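Local coordinates for protein cytosine-specific methyltransferase (Escherichia coli O157:H7 EDL933, PDB 3G7U) that probably methylates carbon 5 of cytosine in DNA, with S-adenosyl-L-methionine as the methyl donor, as part of a prophage-encoded modification system, at residues A[39-42]-A[48-51]; A[102-107]-A[133-138]. All blocks are in the same frame, centred on the assembly; numbering follows the deposited sequence.

In the fold
Followed from the N terminus, the chain lays down strand 25-30, climbs helix 34-43 and drops into strand 48-50; contact 1 (39-42 with 48-51) closes that short turn, with five residues between its segments. Contact 2 opens only after contact 1 has closed, so the two stand in series and neither crosses the other. It brings helix 94-110 beside helix 129-140, and the 25 residues it encloses include strand 114-119. Contact 1 thus belongs to one outer strand of the seven-stranded mixed sheet, and contact 2 joins two helices that touch strands 114-119 and 143-152 toward the far edge of the same sheet. Their centres are about 25 Å apart and their nearest atoms about 10 Å.

Contact 1 of 2, residues A[39-42]-A[48-51]; sequences THAI and LHVQ
His-40 on helix 34-43 and His-49 on strand 48-50 meet through their imidazole rings. The polar part is one hydrogen bond between His-40 ND1 and His-49 NE2, 2.8 Å long, in which either nitrogen could be the donor; at 147° it is clearly bent. Each ring offers its edge to the other: the centroids lie 4.9 Å apart with the planes at 66°, and neither ring covers the other's face. The His-40 ring reaches the strand because CG stands anti to the backbone N (chi1 -165°), while CG of His-49 lies anti to its own carbonyl carbon, sending that ring across to the helix. NE2 of His-40 is hydrogen-bonded to Ser-16 OG, so both nitrogens of this buried ring are engaged, which fixes its rotation; Phe-44 stacks on it.

The apolar part is a CH-pi contact. Ala-41 CB sits over one face of the His-49 ring, 3.7 Å from its centroid. The helix backbone is close as well, with Ala-41 CA 3.3 Å from His-49 CE1. One ring therefore serves both interactions, with its edge to His-40 and a face to Ala-41.

Beneath the helix, His-40 and His-49 both touch Ala-29 of strand 25-30, with which strand 48-50 pairs in parallel. This is the second half of a beta-alpha-beta crossover, 25-30 to 34-43 to 48-50, in the Rossmann-like fold of class I SAM-dependent methyltransferases.

Contact 2 of 2, residues A[102-107]-A[133-138]; sequences HFYRLV and NKAFNL
Tyr-104 presents its ring obliquely to Ala-135, whose CB lies 3.7 Å from Tyr-104 CD2 and 3.8 Å from CG. Over the centre of one face of the same ring stands Phe-103 CD2, 3.7 Å above the plane, and Tyr-100 meets it with the planes at about 50°. CG of Tyr-104 lies anti to the carbonyl carbon (chi1 -73°), which keeps the ring root against Ala-135. Edge to edge on helix 94-110, the guanidinium of Arg-105 gives NE to His-102 ND1 at 3.1 Å, the bond lying in both planes.

Helices 94-110 and 129-140 run side by side and nearly parallel, their short segments 9.1 Å apart at closest approach and 9° in direction. Helix 94-110 packs on strand 114-119 of the Rossmann-like methyltransferase domain, where Tyr-104 touches Ala-117, and helix 129-140 reaches strand 143-152 through Phe-136 on Ile-145. The Tyr-104 side chain is about 9 Å from that of Cys-81, the predicted catalytic cysteine.

One turn on from Ala-135, Leu-138 packs CD1 against backbone, 3.8 Å from Arg-105 N and 3.9 Å from Tyr-104 C. The charged end of Arg-105 turns to other partners, NH1 in a salt bridge with Glu-109 and NH2 hydrogen-bonded to Leu-57 O.

Contact 1 of 2, residues A[39-42]-A[48-51]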
loop_
_atom_site.group_PDB
_atom_site.type_symbol
_atom_site.label_atom_id
_atom_site.label_comp_id
_atom_site.label_asym_id
_atom_site.label_seq_id
_atom_site.Cartn_x
_atom_site.Cartn_y
_atom_site.Cartn_z
ATOM N N THR A 39 -10.354 1.757 8.478
ATOM C CA THR A 39 -9.598 2.798 7.753
ATOM C C THR A 39 -9.816 2.744 6.232
ATOM O O THR A 39 -9.913 3.781 5.554
ATOM C CB THR A 39 -8.103 2.788 8.115
ATOM O OG1 THR A 39 -7.998 3.130 9.505
ATOM C CG2 THR A 39 -7.334 3.799 7.261
ATOM N N HIS A 40 -9.936 1.525 5.704
ATOM C CA HIS A 40 -10.212 1.366 4.290
ATOM C C HIS A 40 -11.550 2.059 4.005
ATOM O O HIS A 40 -11.652 2.850 3.037
ATOM C CB HIS A 40 -10.241 -0.116 3.908
ATOM C CG HIS A 40 -10.169 -0.344 2.435
ATOM N ND1 HIS A 40 -11.249 -0.102 1.596
ATOM C CD2 HIS A 40 -9.180 -0.831 1.651
ATOM C CE1 HIS A 40 -10.901 -0.382 0.356
ATOM N NE2 HIS A 40 -9.664 -0.854 0.364
ATOM N N ALA A 41 -12.557 1.836 4.860
ATOM C CA ALA A 41 -13.891 2.442 4.616
ATOM C C ALA A 41 -13.892 3.949 4.702
ATOM O O ALA A 41 -14.661 4.611 4.023
ATOM C CB ALA A 41 -14.949 1.876 5.554
ATOM N N ILE A 42 -13.028 4.503 5.546
ATOM C CA ILE A 42 -12.913 5.973 5.641
ATOM C C ILE A 42 -12.412 6.571 4.323
ATOM O O ILE A 42 -12.883 7.620 3.876
ATOM C CB ILE A 42 -11.951 6.401 6.792
ATOM C CG1 ILE A 42 -12.579 6.168 8.178
ATOM C CG2 ILE A 42 -11.608 7.893 6.689
ATOM C CD1 ILE A 42 -13.933 6.853 8.388
ATOM N N LEU A 48 -17.722 -1.676 -1.002
ATOM C CA LEU A 48 -18.324 -2.532 0.005
ATOM C C LEU A 48 -17.202 -3.031 0.911
ATOM O O LEU A 48 -16.102 -3.224 0.436
ATOM C CB LEU A 48 -18.977 -3.753 -0.624
ATOM C CG LEU A 48 -20.166 -3.417 -1.526
ATOM C CD1 LEU A 48 -20.761 -4.745 -1.985
ATOM C CD2 LEU A 48 -21.155 -2.647 -0.703
ATOM N N HIS A 49 -17.495 -3.224 2.193
ATOM C CA HIS A 49 -16.471 -3.710 3.147
ATOM C C HIS A 49 -16.927 -4.935 3.830
ATOM O O HIS A 49 -17.993 -4.943 4.463
ATOM C CB HIS A 49 -16.128 -2.595 4.142
ATOM C CG HIS A 49 -15.373 -1.491 3.502
ATOM N ND1 HIS A 49 -15.987 -0.398 2.921
ATOM C CD2 HIS A 49 -14.053 -1.369 3.223
ATOM C CE1 HIS A 49 -15.080 0.350 2.322
ATOM N NE2 HIS A 49 -13.899 -0.222 2.485
ATOM N N VAL A 50 -16.131 -5.991 3.696
ATOM C CA VAL A 50 -16.489 -7.278 4.253
ATOM C C VAL A 50 -15.365 -7.631 5.204
ATOM O O VAL A 50 -14.228 -7.855 4.762
ATOM C CB VAL A 50 -16.620 -8.295 3.127
ATOM C CG1 VAL A 50 -16.773 -9.717 3.672
ATOM C CG2 VAL A 50 -17.843 -7.944 2.262
ATOM N N GLN A 51 -15.671 -7.624 6.504
ATOM C CA GLN A 51 -14.672 -8.012 7.511
ATOM C C GLN A 51 -14.759 -9.490 7.743
ATOM O O GLN A 51 -15.567 -9.932 8.539
ATOM C CB GLN A 51 -14.896 -7.246 8.812
ATOM C CG GLN A 51 -13.797 -7.529 9.845
ATOM C CD GLN A 51 -14.120 -7.010 11.209
ATOM O OE1 GLN A 51 -15.083 -6.263 11.405
ATOM N NE2 GLN A 51 -13.275 -7.349 12.164
#

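Contact 2 of 2, residues A[102-107]-A[133-138]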
loop_
_atom_site.group_PDB
_atom_site.type_symbol
_atom_site.label_atom_id
_atom_site.label_comp_id
_atom_site.label_asym_id
_atom_site.label_seq_id
_atom_site.Cartn_x
_atom_site.Cartn_y
_atom_site.Cartn_z
ATOM N N HIS A 102 -6.454 -20.088 -0.489
ATOM C CA HIS A 102 -7.837 -19.555 -0.631
ATOM C C HIS A 102 -7.919 -18.385 -1.577
ATOM O O HIS A 102 -8.931 -18.207 -2.263
ATOM C CB HIS A 102 -8.406 -19.136 0.730
ATOM C CG HIS A 102 -8.742 -20.282 1.628
ATOM N ND1 HIS A 102 -9.619 -21.277 1.263
ATOM C CD2 HIS A 102 -8.303 -20.602 2.868
ATOM C CE1 HIS A 102 -9.719 -22.151 2.248
ATOM N NE2 HIS A 102 -8.919 -21.775 3.227
ATOM N N PHE A 103 -6.871 -17.555 -1.622
ATOM C CA PHE A 103 -6.818 -16.484 -2.613
ATOM C C PHE A 103 -6.969 -17.088 -4.003
ATOM O O PHE A 103 -7.757 -16.609 -4.839
ATOM C CB PHE A 103 -5.488 -15.668 -2.548
ATOM C CG PHE A 103 -5.391 -14.538 -3.552
ATOM C CD1 PHE A 103 -5.854 -13.281 -3.226
ATOM C CD2 PHE A 103 -4.762 -14.718 -4.799
ATOM C CE1 PHE A 103 -5.758 -12.252 -4.136
ATOM C CE2 PHE A 103 -4.670 -13.705 -5.709
ATOM C CZ PHE A 103 -5.153 -12.468 -5.388
ATOM N N TYR A 104 -6.151 -18.087 -4.275
ATOM C CA TYR A 104 -6.108 -18.689 -5.595
ATOM C C TYR A 104 -7.347 -19.561 -5.856
ATOM O O TYR A 104 -7.774 -19.651 -6.988
ATOM C CB TYR A 104 -4.802 -19.451 -5.833
ATOM C CG TYR A 104 -3.682 -18.457 -6.035
ATOM C CD1 TYR A 104 -3.513 -17.843 -7.252
ATOM C CD2 TYR A 104 -2.834 -18.098 -4.979
ATOM C CE1 TYR A 104 -2.523 -16.871 -7.457
ATOM C CE2 TYR A 104 -1.814 -17.142 -5.175
ATOM C CZ TYR A 104 -1.671 -16.546 -6.403
ATOM O OH TYR A 104 -0.690 -15.610 -6.622
ATOM N N ARG A 105 -7.912 -20.130 -4.805
ATOM C CA ARG A 105 -9.208 -20.829 -4.956
ATOM C C ARG A 105 -10.270 -19.860 -5.436
ATOM O O ARG A 105 -11.035 -20.160 -6.356
ATOM C CB ARG A 105 -9.618 -21.533 -3.664
ATOM C CG ARG A 105 -11.010 -22.136 -3.708
ATOM C CD ARG A 105 -11.406 -22.788 -2.374
ATOM N NE ARG A 105 -11.374 -21.867 -1.221
ATOM C CZ ARG A 105 -12.295 -20.936 -0.950
ATOM N NH1 ARG A 105 -13.353 -20.776 -1.750
ATOM N NH2 ARG A 105 -12.169 -20.154 0.131
ATOM N N LEU A 106 -10.319 -18.679 -4.824
ATOM C CA LEU A 106 -11.286 -17.653 -5.202
ATOM C C LEU A 106 -11.090 -17.158 -6.608
ATOM O O LEU A 106 -12.051 -16.919 -7.319
ATOM C CB LEU A 106 -11.277 -16.496 -4.200
ATOM C CG LEU A 106 -11.895 -16.846 -2.851
ATOM C CD1 LEU A 106 -11.740 -15.694 -1.874
ATOM C CD2 LEU A 106 -13.396 -17.125 -3.059
ATOM N N VAL A 107 -9.845 -16.979 -7.034
ATOM C CA VAL A 107 -9.596 -16.611 -8.420
ATOM C C VAL A 107 -10.169 -17.696 -9.398
ATOM O O VAL A 107 -10.782 -17.390 -10.431
ATOM C CB VAL A 107 -8.084 -16.390 -8.681
ATOM C CG1 VAL A 107 -7.822 -16.302 -10.171
ATOM C CG2 VAL A 107 -7.590 -15.101 -7.960
ATOM N N ASN A 133 3.114 -24.228 -6.266
ATOM C CA ASN A 133 2.810 -25.073 -7.415
ATOM C C ASN A 133 1.314 -25.453 -7.407
ATOM O O ASN A 133 0.661 -25.362 -8.451
ATOM C CB ASN A 133 3.732 -26.316 -7.496
ATOM C CG ASN A 133 5.176 -25.983 -7.969
ATOM O OD1 ASN A 133 6.059 -26.845 -7.931
ATOM N ND2 ASN A 133 5.410 -24.743 -8.405
ATOM N N LYS A 134 0.794 -25.826 -6.235
ATOM C CA LYS A 134 -0.622 -26.136 -6.018
ATOM C C LYS A 134 -1.542 -24.955 -6.396
ATOM O O LYS A 134 -2.594 -25.148 -7.017
ATOM C CB LYS A 134 -0.848 -26.576 -4.564
ATOM C CG LYS A 134 -2.135 -27.341 -4.318
ATOM C CD LYS A 134 -2.324 -27.608 -2.824
ATOM C CE LYS A 134 -3.675 -28.291 -2.518
ATOM N NZ LYS A 134 -4.850 -27.351 -2.455
ATOM N N ALA A 135 -1.115 -23.738 -6.059
ATOM C CA ALA A 135 -1.813 -22.512 -6.445
ATOM C C ALA A 135 -1.717 -22.175 -7.940
ATOM O O ALA A 135 -2.694 -21.701 -8.534
ATOM C CB ALA A 135 -1.303 -21.357 -5.607
ATOM N N PHE A 136 -0.541 -22.401 -8.536
ATOM C CA PHE A 136 -0.302 -22.234 -9.975
ATOM C C PHE A 136 -1.244 -23.186 -10.718
ATOM O O PHE A 136 -1.848 -22.796 -11.706
ATOM C CB PHE A 136 1.161 -22.586 -10.296
ATOM C CG PHE A 136 1.662 -22.147 -11.682
ATOM C CD1 PHE A 136 1.404 -22.908 -12.819
ATOM C CD2 PHE A 136 2.494 -21.020 -11.814
ATOM C CE1 PHE A 136 1.904 -22.528 -14.076
ATOM C CE2 PHE A 136 3.013 -20.628 -13.065
ATOM C CZ PHE A 136 2.715 -21.384 -14.201
ATOM N N ASN A 137 -1.372 -24.411 -10.209
ATOM C CA ASN A 137 -2.244 -25.433 -10.790
ATOM C C ASN A 137 -3.714 -25.063 -10.844
ATOM O O ASN A 137 -4.405 -25.464 -11.775
ATOM C CB ASN A 137 -2.136 -26.749 -10.012
ATOM C CG ASN A 137 -0.853 -27.498 -10.288
ATOM O OD1 ASN A 137 -0.137 -27.209 -11.251
ATOM N ND2 ASN A 137 -0.548 -28.469 -9.429
ATOM N N LEU A 138 -4.189 -24.331 -9.839
ATOM C CA LEU A 138 -5.599 -23.956 -9.735
ATOM C C LEU A 138 -5.953 -22.983 -10.811
ATOM O O LEU A 138 -7.128 -22.880 -11.227
ATOM C CB LEU A 138 -5.912 -23.315 -8.385
ATOM C CG LEU A 138 -6.188 -24.226 -7.204
ATOM C CD1 LEU A 138 -6.443 -23.402 -5.961
ATOM C CD2 LEU A 138 -7.379 -25.120 -7.504
#